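Local coordinates for 3-dehydroquinate dehydratase (PDB 3JS3), which catalyses the cis-dehydration of 3-dehydroquinate to 3-dehydroshikimate through an imine intermediate, the third step of the chorismate pathway to aromatic amino acids, at residues A[9-14]-A[76-81]; A[82-87]-A[116-121]; A[141-146]-A[170-175]. All coordinates share one frame; numbering follows the deposited sequence.

Contact 1 (A[9-14]-A[76-81]); sequences QVKNIT and IHDIPL
Pro80 lays its ring under the turn of an N-terminal hairpin, touching the side chains of Val10, Lys11 and Ile13. CB of Pro80 packs on Val10 CG2 at 3.7 Å, and its CG meets Ile13 CD1 at the same 3.7 Å. The ring also rides close to the backbone, with Pro80 CG 3.3 Å from Val10 O. That carbonyl oxygen already accepts from Ile13 N, closing the type II' turn that runs from Val10 to Ile13.

Lys11 reaches out from the turn with positive phi (63°) and crosses Asp78 at about a right angle. Its chain stays extended as far as CE, passing Asp78 O, and then bends at the last torsion (chi4 -60°). Lys11 NZ thereby meets Asp78 OD2 at 3.2 Å in a salt bridge, on the anti side of that oxygen and 16° out of the carboxylate plane. Because Asp78 is exposed, the ion pair lies at the solvent edge while the proline is buried.

The hairpin lies across the N-terminal end of the barrel, as in type I dehydroquinases, away from the ligand at the C-terminal ends of the strands. Its two antiparallel strands, 8-10 and 13-15, thus rest on the loop that leads from helix 62-76 into strand 81-84, and Pro80 also touches Ile48 of the adjacent strand 48-52.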
loop_
_atom_site.group_PDB
_atom_site.type_symbol
_atom_site.label_atom_id
_atom_site.label_comp_id
_atom_site.label_asym_id
_atom_site.label_seq_id
_atom_site.Cartn_x
_atom_site.Cartn_y
_atom_site.Cartn_z
ATOM N N GLN A 9 19.022 10.325 -14.594
ATOM C CA GLN A 9 18.912 11.711 -14.205
ATOM C C GLN A 9 18.212 12.504 -15.317
ATOM O O GLN A 9 18.563 12.370 -16.488
ATOM C CB GLN A 9 20.333 12.267 -13.983
ATOM C CG GLN A 9 20.398 13.693 -13.462
ATOM C CD GLN A 9 19.911 13.808 -12.030
ATOM O OE1 GLN A 9 19.992 12.846 -11.253
ATOM N NE2 GLN A 9 19.447 15.001 -11.657
ATOM N N VAL A 10 17.192 13.283 -14.953
ATOM C CA VAL A 10 16.518 14.180 -15.884
ATOM C C VAL A 10 16.323 15.519 -15.134
ATOM O O VAL A 10 15.469 15.641 -14.250
ATOM C CB VAL A 10 15.210 13.592 -16.464
ATOM C CG1 VAL A 10 15.527 12.455 -17.412
ATOM C CG2 VAL A 10 14.244 13.142 -15.354
ATOM N N LYS A 11 17.164 16.502 -15.464
ATOM C CA LYS A 11 17.165 17.810 -14.803
ATOM C C LYS A 11 17.527 17.639 -13.325
ATOM O O LYS A 11 18.530 16.999 -13.010
ATOM C CB LYS A 11 15.837 18.556 -14.988
ATOM C CG LYS A 11 15.470 18.831 -16.434
ATOM C CD LYS A 11 14.249 19.747 -16.517
ATOM C CE LYS A 11 13.781 19.971 -17.956
ATOM N NZ LYS A 11 14.818 20.592 -18.816
ATOM N N ASN A 12 16.726 18.191 -12.416
ATOM C CA ASN A 12 17.021 18.070 -10.990
ATOM C C ASN A 12 16.502 16.747 -10.395
ATOM O O ASN A 12 16.706 16.482 -9.216
ATOM C CB ASN A 12 16.421 19.261 -10.220
ATOM C CG ASN A 12 16.844 20.626 -10.811
ATOM O OD1 ASN A 12 17.471 20.691 -11.880
ATOM N ND2 ASN A 12 16.486 21.713 -10.122
ATOM N N ILE A 13 15.880 15.906 -11.221
ATOM C CA ILE A 13 15.287 14.649 -10.751
ATOM C C ILE A 13 16.094 13.385 -11.087
ATOM O O ILE A 13 16.516 13.170 -12.213
ATOM C CB ILE A 13 13.853 14.572 -11.242
ATOM C CG1 ILE A 13 13.102 15.734 -10.573
ATOM C CG2 ILE A 13 13.229 13.216 -10.910
ATOM C CD1 ILE A 13 11.801 16.014 -11.131
ATOM N N THR A 14 16.324 12.578 -10.058
ATOM C CA THR A 14 17.087 11.346 -10.171
ATOM C C THR A 14 16.152 10.142 -10.018
ATOM O O THR A 14 15.788 9.771 -8.898
ATOM C CB THR A 14 18.129 11.288 -9.066
ATOM O OG1 THR A 14 18.951 12.444 -9.149
ATOM C CG2 THR A 14 19.005 10.034 -9.175
ATOM N N ILE A 76 6.334 25.080 -18.561
ATOM C CA ILE A 76 6.909 24.036 -17.701
ATOM C C ILE A 76 8.414 24.164 -17.529
ATOM O O ILE A 76 9.014 23.465 -16.716
ATOM C CB ILE A 76 6.615 22.669 -18.343
ATOM C CG1 ILE A 76 5.103 22.433 -18.388
ATOM C CG2 ILE A 76 7.311 21.557 -17.627
ATOM C CD1 ILE A 76 4.426 22.617 -17.070
ATOM N N HIS A 77 8.990 25.093 -18.282
ATOM C CA HIS A 77 10.433 25.340 -18.392
ATOM C C HIS A 77 11.377 24.224 -17.959
ATOM O O HIS A 77 11.901 23.532 -18.818
ATOM C CB HIS A 77 10.863 26.693 -17.794
ATOM C CG HIS A 77 12.135 27.236 -18.395
ATOM N ND1 HIS A 77 13.331 26.547 -18.369
ATOM C CD2 HIS A 77 12.399 28.419 -19.010
ATOM C CE1 HIS A 77 14.271 27.273 -18.958
ATOM N NE2 HIS A 77 13.731 28.414 -19.355
ATOM N N ASP A 78 11.640 24.051 -16.673
ATOM C CA ASP A 78 12.580 22.983 -16.263
ATOM C C ASP A 78 11.970 21.817 -15.469
ATOM O O ASP A 78 12.557 21.337 -14.516
ATOM C CB ASP A 78 13.837 23.548 -15.557
ATOM C CG ASP A 78 14.892 24.119 -16.553
ATOM O OD1 ASP A 78 15.508 25.168 -16.242
ATOM O OD2 ASP A 78 15.110 23.532 -17.639
ATOM N N ILE A 79 10.784 21.383 -15.867
ATOM C CA ILE A 79 10.167 20.200 -15.285
ATOM C C ILE A 79 10.372 19.089 -16.327
ATOM O O ILE A 79 10.074 19.281 -17.522
ATOM C CB ILE A 79 8.708 20.457 -14.944
ATOM C CG1 ILE A 79 8.635 21.426 -13.740
ATOM C CG2 ILE A 79 8.004 19.174 -14.621
ATOM C CD1 ILE A 79 7.242 21.881 -13.391
ATOM N N PRO A 80 10.947 17.948 -15.909
ATOM C CA PRO A 80 11.190 16.860 -16.852
ATOM C C PRO A 80 9.934 16.548 -17.615
ATOM O O PRO A 80 8.876 16.515 -17.027
ATOM C CB PRO A 80 11.582 15.708 -15.943
ATOM C CG PRO A 80 12.259 16.349 -14.824
ATOM C CD PRO A 80 11.570 17.669 -14.602
ATOM N N LEU A 81 10.034 16.344 -18.913
ATOM C CA LEU A 81 8.859 16.063 -19.711
ATOM C C LEU A 81 8.988 14.785 -20.520
ATOM O O LEU A 81 9.889 14.655 -21.377
ATOM C CB LEU A 81 8.601 17.212 -20.647
ATOM C CG LEU A 81 7.456 17.153 -21.657
ATOM C CD1 LEU A 81 6.089 17.104 -20.980
ATOM C CD2 LEU A 81 7.590 18.361 -22.559
HETATM O O HOH W 1 13.505 19.323 -11.836
#

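Contact 2 (A[82-87]-A[116-121]); sequences LFTFRS and LIDVEL. With DHS (3-amino-4,5-dihydroxy-cyclohex-1-enecarboxylate), chain E.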
loop_
_atom_site.group_PDB
_atom_site.type_symbol
_atom_site.label_atom_id
_atom_site.label_comp_id
_atom_site.label_asym_id
_atom_site.label_seq_id
_atom_site.Cartn_x
_atom_site.Cartn_y
_atom_site.Cartn_z
ATOM N N LEU A 82 8.078 13.854 -20.252
ATOM C CA LEU A 82 8.001 12.593 -20.981
ATOM C C LEU A 82 7.001 12.764 -22.140
ATOM O O LEU A 82 5.886 13.241 -21.927
ATOM C CB LEU A 82 7.458 11.498 -20.059
ATOM C CG LEU A 82 7.136 10.124 -20.688
ATOM C CD1 LEU A 82 8.351 9.548 -21.448
ATOM C CD2 LEU A 82 6.647 9.110 -19.612
ATOM N N PHE A 83 7.368 12.336 -23.339
ATOM C CA PHE A 83 6.461 12.404 -24.502
ATOM C C PHE A 83 6.032 10.970 -24.806
ATOM O O PHE A 83 6.882 10.094 -24.986
ATOM C CB PHE A 83 7.226 12.996 -25.679
ATOM C CG PHE A 83 6.426 13.115 -26.937
ATOM C CD1 PHE A 83 6.617 12.240 -27.978
ATOM C CD2 PHE A 83 5.523 14.138 -27.098
ATOM C CE1 PHE A 83 5.899 12.367 -29.124
ATOM C CE2 PHE A 83 4.820 14.261 -28.245
ATOM C CZ PHE A 83 4.993 13.366 -29.251
ATOM N N THR A 84 4.728 10.732 -24.850
ATOM C CA THR A 84 4.185 9.399 -25.087
ATOM C C THR A 84 2.999 9.387 -26.058
ATOM O O THR A 84 2.017 10.093 -25.847
ATOM C CB THR A 84 3.661 8.799 -23.751
ATOM O OG1 THR A 84 4.676 8.883 -22.741
ATOM C CG2 THR A 84 3.183 7.305 -23.888
ATOM N N PHE A 85 3.112 8.636 -27.144
ATOM C CA PHE A 85 1.957 8.380 -27.971
ATOM C C PHE A 85 1.591 6.932 -27.594
ATOM O O PHE A 85 2.322 5.993 -27.927
ATOM C CB PHE A 85 2.218 8.468 -29.465
ATOM C CG PHE A 85 0.966 8.229 -30.308
ATOM C CD1 PHE A 85 0.244 9.296 -30.823
ATOM C CD2 PHE A 85 0.496 6.934 -30.530
ATOM C CE1 PHE A 85 -0.902 9.088 -31.580
ATOM C CE2 PHE A 85 -0.672 6.703 -31.296
ATOM C CZ PHE A 85 -1.373 7.765 -31.804
ATOM N N ARG A 86 0.484 6.754 -26.883
ATOM C CA ARG A 86 0.038 5.419 -26.478
ATOM C C ARG A 86 -0.798 4.848 -27.616
ATOM O O ARG A 86 -1.827 5.428 -27.952
ATOM C CB ARG A 86 -0.764 5.542 -25.181
ATOM C CG ARG A 86 -1.310 4.264 -24.624
ATOM C CD ARG A 86 -0.251 3.252 -24.263
ATOM N NE ARG A 86 0.727 3.712 -23.268
ATOM C CZ ARG A 86 2.032 3.861 -23.472
ATOM N NH1 ARG A 86 2.576 3.583 -24.633
ATOM N NH2 ARG A 86 2.811 4.270 -22.482
ATOM N N SER A 87 -0.350 3.752 -28.251
ATOM C CA SER A 87 -1.090 3.188 -29.398
ATOM C C SER A 87 -2.337 2.399 -28.996
ATOM O O SER A 87 -2.501 2.039 -27.845
ATOM C CB SER A 87 -0.200 2.318 -30.296
ATOM O OG SER A 87 0.080 1.087 -29.695
ATOM N N LEU A 116 12.304 12.736 -21.887
ATOM C CA LEU A 116 12.112 11.295 -22.009
ATOM C C LEU A 116 11.105 10.996 -23.117
ATOM O O LEU A 116 10.272 11.842 -23.448
ATOM C CB LEU A 116 11.624 10.672 -20.703
ATOM C CG LEU A 116 12.317 11.044 -19.395
ATOM C CD1 LEU A 116 11.606 12.209 -18.727
ATOM C CD2 LEU A 116 12.324 9.870 -18.446
ATOM N N ILE A 117 11.208 9.801 -23.700
ATOM C CA ILE A 117 10.272 9.390 -24.699
ATOM C C ILE A 117 9.845 7.923 -24.445
ATOM O O ILE A 117 10.630 7.092 -23.993
ATOM C CB ILE A 117 10.819 9.650 -26.132
ATOM C CG1 ILE A 117 9.669 9.783 -27.111
ATOM C CG2 ILE A 117 11.855 8.603 -26.571
ATOM C CD1 ILE A 117 10.097 10.326 -28.467
ATOM N N ASP A 118 8.584 7.624 -24.707
ATOM C CA ASP A 118 8.070 6.280 -24.505
ATOM C C ASP A 118 7.970 5.583 -25.838
ATOM O O ASP A 118 7.475 6.152 -26.803
ATOM C CB ASP A 118 6.711 6.336 -23.805
ATOM C CG ASP A 118 6.111 4.941 -23.522
ATOM O OD1 ASP A 118 6.078 4.090 -24.442
ATOM O OD2 ASP A 118 5.623 4.718 -22.379
ATOM N N VAL A 119 8.462 4.353 -25.891
ATOM C CA VAL A 119 8.405 3.539 -27.101
ATOM C C VAL A 119 7.856 2.184 -26.707
ATOM O O VAL A 119 8.320 1.592 -25.752
ATOM C CB VAL A 119 9.782 3.369 -27.737
ATOM C CG1 VAL A 119 9.671 2.536 -28.995
ATOM C CG2 VAL A 119 10.372 4.729 -28.047
ATOM N N GLU A 120 6.857 1.703 -27.440
ATOM C CA GLU A 120 6.215 0.432 -27.124
ATOM C C GLU A 120 6.954 -0.802 -27.636
ATOM O O GLU A 120 7.271 -0.905 -28.808
ATOM C CB GLU A 120 4.778 0.468 -27.631
ATOM C CG GLU A 120 3.944 1.493 -26.894
ATOM C CD GLU A 120 2.583 1.733 -27.513
ATOM O OE1 GLU A 120 2.330 1.215 -28.625
ATOM O OE2 GLU A 120 1.778 2.468 -26.890
ATOM N N LEU A 121 7.206 -1.732 -26.722
ATOM C CA LEU A 121 7.927 -2.964 -27.025
ATOM C C LEU A 121 7.400 -3.694 -28.247
ATOM O O LEU A 121 8.156 -3.983 -29.172
ATOM C CB LEU A 121 7.880 -3.899 -25.812
ATOM C CG LEU A 121 8.528 -5.273 -25.990
ATOM C CD1 LEU A 121 10.007 -5.140 -26.326
ATOM C CD2 LEU A 121 8.324 -6.107 -24.739
HETATM C C1 DHS E . 0.310 4.548 -16.918
HETATM C C3 DHS E . 2.181 4.583 -18.594
HETATM C C4 DHS E . 1.712 5.985 -19.025
HETATM C C5 DHS E . 0.222 6.196 -18.805
HETATM C C6 DHS E . -0.124 5.911 -17.352
HETATM C C7 DHS E . -0.390 3.976 -15.760
HETATM C C2 DHS E . 1.326 3.920 -17.525
HETATM O O2 DHS E . 2.026 6.133 -20.407
HETATM O O3 DHS E . -0.210 7.544 -19.028
HETATM O O4 DHS E . -0.534 2.731 -15.622
HETATM O O5 DHS E . -0.866 4.772 -14.920
HETATM O O HOH W 2 4.560 4.803 -27.320
HETATM O O HOH W 3 5.629 7.892 -28.039
#
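Arg86, just past the end of strand 81-84, meets Glu120 at the end of strand 116-120; these are neighbouring parallel strands of the TIM barrel, which helix 98-110 links as a beta-alpha-beta unit. The strand backbones are joined by Phe83 N to Leu116 O at 2.9 Å and by Asp118 N to Phe83 O at 3.0 Å. Beyond these bonds the strands part, and a water that accepts from Phe85 N also lies within hydrogen-bonding distance of Asp118 O.

Apolar contacts occupy both faces of the sheet. Leu82 CD1 presses on Leu116 CB at 3.5 Å, the side chains crossing at about a right angle, while Phe83 and Ile117 lie side by side against helix 98-110.

Charge dominates at the C-terminal ends. Arg86 bends at chi2 and chi3 (61° and 59°), folding the guanidinium back so that two carboxylates approach its edge; Thr84 CG2 lies over one face, offset toward the rim. NH1 of Arg86 bonds the anti lone pair of Glu120 OE2 at 2.6 Å; NH2 of Arg86 meets Asp118 OD2 at 2.8 Å, from above the carboxylate plane. Asp118 OD1 also bonds Ser145. Glu120 is gripped further by Ser87, whose N reaches OE2 on the syn side and whose OG contacts OE1. Held this way, Arg86, a substrate-binding residue, points NH2 at the bound ligand, where it donates to DHS O2 over 2.9 Å.

Contact 3 (A[141-146]-A[170-175]); sequences KVIISN and ADLPKI. With DHS (3-amino-4,5-dihydroxy-cyclohex-1-enecarboxylate), chain E.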
loop_
_atom_site.group_PDB
_atom_site.type_symbol
_atom_site.label_atom_id
_atom_site.label_comp_id
_atom_site.label_asym_id
_atom_site.label_seq_id
_atom_site.Cartn_x
_atom_site.Cartn_y
_atom_site.Cartn_z
ATOM N N LYS A 141 15.994 10.255 -22.686
ATOM C CA LYS A 141 15.915 8.982 -22.012
ATOM C C LYS A 141 14.729 8.247 -22.566
ATOM O O LYS A 141 13.720 8.861 -22.885
ATOM C CB LYS A 141 15.811 9.201 -20.501
ATOM C CG LYS A 141 17.063 9.942 -19.934
ATOM C CD LYS A 141 18.340 9.110 -20.169
ATOM C CE LYS A 141 19.639 9.932 -19.994
ATOM N NZ LYS A 141 19.766 10.641 -18.696
ATOM N N VAL A 142 14.836 6.925 -22.677
ATOM C CA VAL A 142 13.767 6.155 -23.277
ATOM C C VAL A 142 13.085 5.139 -22.355
ATOM O O VAL A 142 13.728 4.345 -21.647
ATOM C CB VAL A 142 14.296 5.416 -24.514
ATOM C CG1 VAL A 142 13.176 4.633 -25.192
ATOM C CG2 VAL A 142 14.929 6.426 -25.501
ATOM N N ILE A 143 11.766 5.203 -22.351
ATOM C CA ILE A 143 10.985 4.232 -21.661
ATOM C C ILE A 143 10.551 3.297 -22.763
ATOM O O ILE A 143 10.149 3.765 -23.813
ATOM C CB ILE A 143 9.720 4.841 -20.992
ATOM C CG1 ILE A 143 10.126 5.772 -19.857
ATOM C CG2 ILE A 143 8.784 3.727 -20.467
ATOM C CD1 ILE A 143 8.966 6.482 -19.134
ATOM N N ILE A 144 10.760 1.994 -22.578
ATOM C CA ILE A 144 10.221 0.985 -23.494
ATOM C C ILE A 144 9.079 0.413 -22.648
ATOM O O ILE A 144 9.287 -0.037 -21.502
ATOM C CB ILE A 144 11.213 -0.101 -23.926
ATOM C CG1 ILE A 144 12.387 0.522 -24.674
ATOM C CG2 ILE A 144 10.532 -1.067 -24.843
ATOM C CD1 ILE A 144 13.419 -0.471 -25.157
ATOM N N SER A 145 7.878 0.430 -23.201
ATOM C CA SER A 145 6.718 0.068 -22.438
ATOM C C SER A 145 5.888 -1.089 -22.968
ATOM O O SER A 145 5.783 -1.327 -24.180
ATOM C CB SER A 145 5.815 1.299 -22.335
ATOM O OG SER A 145 5.271 1.599 -23.609
ATOM N N ASN A 146 5.243 -1.771 -22.038
ATOM C CA ASN A 146 4.392 -2.891 -22.393
ATOM C C ASN A 146 3.217 -2.935 -21.447
ATOM O O ASN A 146 3.390 -2.854 -20.232
ATOM C CB ASN A 146 5.169 -4.189 -22.350
ATOM C CG ASN A 146 4.313 -5.391 -22.694
ATOM O OD1 ASN A 146 4.111 -6.265 -21.854
ATOM N ND2 ASN A 146 3.782 -5.427 -23.923
ATOM N N ALA A 170 16.646 0.182 -23.222
ATOM C CA ALA A 170 15.712 1.028 -22.478
ATOM C C ALA A 170 16.378 1.621 -21.273
ATOM O O ALA A 170 16.954 0.913 -20.479
ATOM C CB ALA A 170 14.484 0.237 -22.024
ATOM N N ASP A 171 16.303 2.924 -21.131
ATOM C CA ASP A 171 16.830 3.556 -19.933
ATOM C C ASP A 171 15.930 3.176 -18.753
ATOM O O ASP A 171 16.400 3.089 -17.625
ATOM C CB ASP A 171 16.852 5.062 -20.103
ATOM C CG ASP A 171 17.793 5.496 -21.178
ATOM O OD1 ASP A 171 19.004 5.484 -20.917
ATOM O OD2 ASP A 171 17.315 5.881 -22.270
ATOM N N LEU A 172 14.644 2.925 -19.041
ATOM C CA LEU A 172 13.635 2.557 -18.043
ATOM C C LEU A 172 12.586 1.568 -18.581
ATOM O O LEU A 172 11.628 1.971 -19.268
ATOM C CB LEU A 172 12.898 3.812 -17.570
ATOM C CG LEU A 172 13.655 4.877 -16.768
ATOM C CD1 LEU A 172 12.875 6.166 -16.774
ATOM C CD2 LEU A 172 13.949 4.417 -15.344
ATOM N N PRO A 173 12.766 0.262 -18.307
ATOM C CA PRO A 173 11.729 -0.657 -18.743
ATOM C C PRO A 173 10.435 -0.352 -17.975
ATOM O O PRO A 173 10.475 -0.025 -16.794
ATOM C CB PRO A 173 12.259 -2.031 -18.337
ATOM C CG PRO A 173 13.685 -1.855 -18.020
ATOM C CD PRO A 173 13.935 -0.418 -17.736
ATOM N N LYS A 174 9.300 -0.467 -18.645
ATOM C CA LYS A 174 8.026 -0.211 -18.013
ATOM C C LYS A 174 7.018 -1.284 -18.395
ATOM O O LYS A 174 6.840 -1.561 -19.586
ATOM C CB LYS A 174 7.465 1.112 -18.496
ATOM C CG LYS A 174 6.074 1.372 -17.988
ATOM C CD LYS A 174 5.482 2.638 -18.555
ATOM C CE LYS A 174 4.052 2.783 -18.121
ATOM N NZ LYS A 174 3.297 3.882 -18.784
ATOM N N ILE A 175 6.351 -1.864 -17.400
ATOM C CA ILE A 175 5.314 -2.830 -17.687
ATOM C C ILE A 175 4.089 -2.575 -16.797
ATOM O O ILE A 175 4.212 -2.374 -15.584
ATOM C CB ILE A 175 5.819 -4.302 -17.540
ATOM C CG1 ILE A 175 4.906 -5.242 -18.321
ATOM C CG2 ILE A 175 5.900 -4.731 -16.078
ATOM C CD1 ILE A 175 5.375 -6.724 -18.358
HETATM C C1 DHS E . 0.310 4.548 -16.918
HETATM C C3 DHS E . 2.181 4.583 -18.594
HETATM C C4 DHS E . 1.712 5.985 -19.025
HETATM C C5 DHS E . 0.222 6.196 -18.805
HETATM C C6 DHS E . -0.124 5.911 -17.352
HETATM C C7 DHS E . -0.390 3.976 -15.760
HETATM C C2 DHS E . 1.326 3.920 -17.525
HETATM O O2 DHS E . 2.026 6.133 -20.407
HETATM O O3 DHS E . -0.210 7.544 -19.028
HETATM O O4 DHS E . -0.534 2.731 -15.622
HETATM O O5 DHS E . -0.866 4.772 -14.920
#
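Lys174 is covalently joined to the bound ligand, its NZ 1.3 Å from DHS C3, which captures the residue in its role as Schiff-base former. CG is anti to the backbone N (chi1 174°) and every later torsion is also near 180°, so the chain runs fully extended from the strand to the ring. Ile143, from the neighbouring strand and on the same face, packs against its base, with Ile143 CG2 3.5 Å from Lys174 CB, and farther out Ser145 CB lies beside Lys174 CD.

The backbone pairing is parallel. Both backbone polar groups of Lys174 are used: its N donates to Ile144 O at 2.9 Å and its O accepts from Asn146 N, also at 2.9 Å, so both bonds tie the lysine's backbone to the same neighbouring strand. Leu172 N to Val142 O continues the ladder, whereas Ile144 N to Leu172 O is weak.

Where the strands begin, Asp171 turns its carboxylate to the backbone: OD2 accepts from Val142 N at 2.7 Å on its anti side and also bonds His136. Near it, Ala170 CB sits tightly against Ile144 CD1 at 3.4 Å. Asn146 and Ile175 run side by side, and Arg161 takes the amide oxygen of Asn146.

Strand 141-148 lies between 116-120 and 172-177 in the barrel; helix 155-167 connects the two strands described here and packs on Asn146, Pro173 and Ile175, while helix 125-137 backs Val142 and Ile144.

Contacts 2 and 3 are buried neighbours in the barrel wall, their centres about 8 Å apart, and strands 116-120 and 141-148 join them through a probable backbone hydrogen bond from Val119 N to Ile143 O. Both reach the ligand, but differently: contact 2 supplies a charged network that holds a binding arginine, contact 3 a backbone ladder and the lysine that forms the covalent link. Contact 1 is only partly buried, with its centre about 17 Å from those of the other two, and packs a hairpin by a proline and a surface ion pair. It still continues into contact 2, since Leu81 leads straight into strand residue Leu82, and Val10 touches both Leu116 and Lys141.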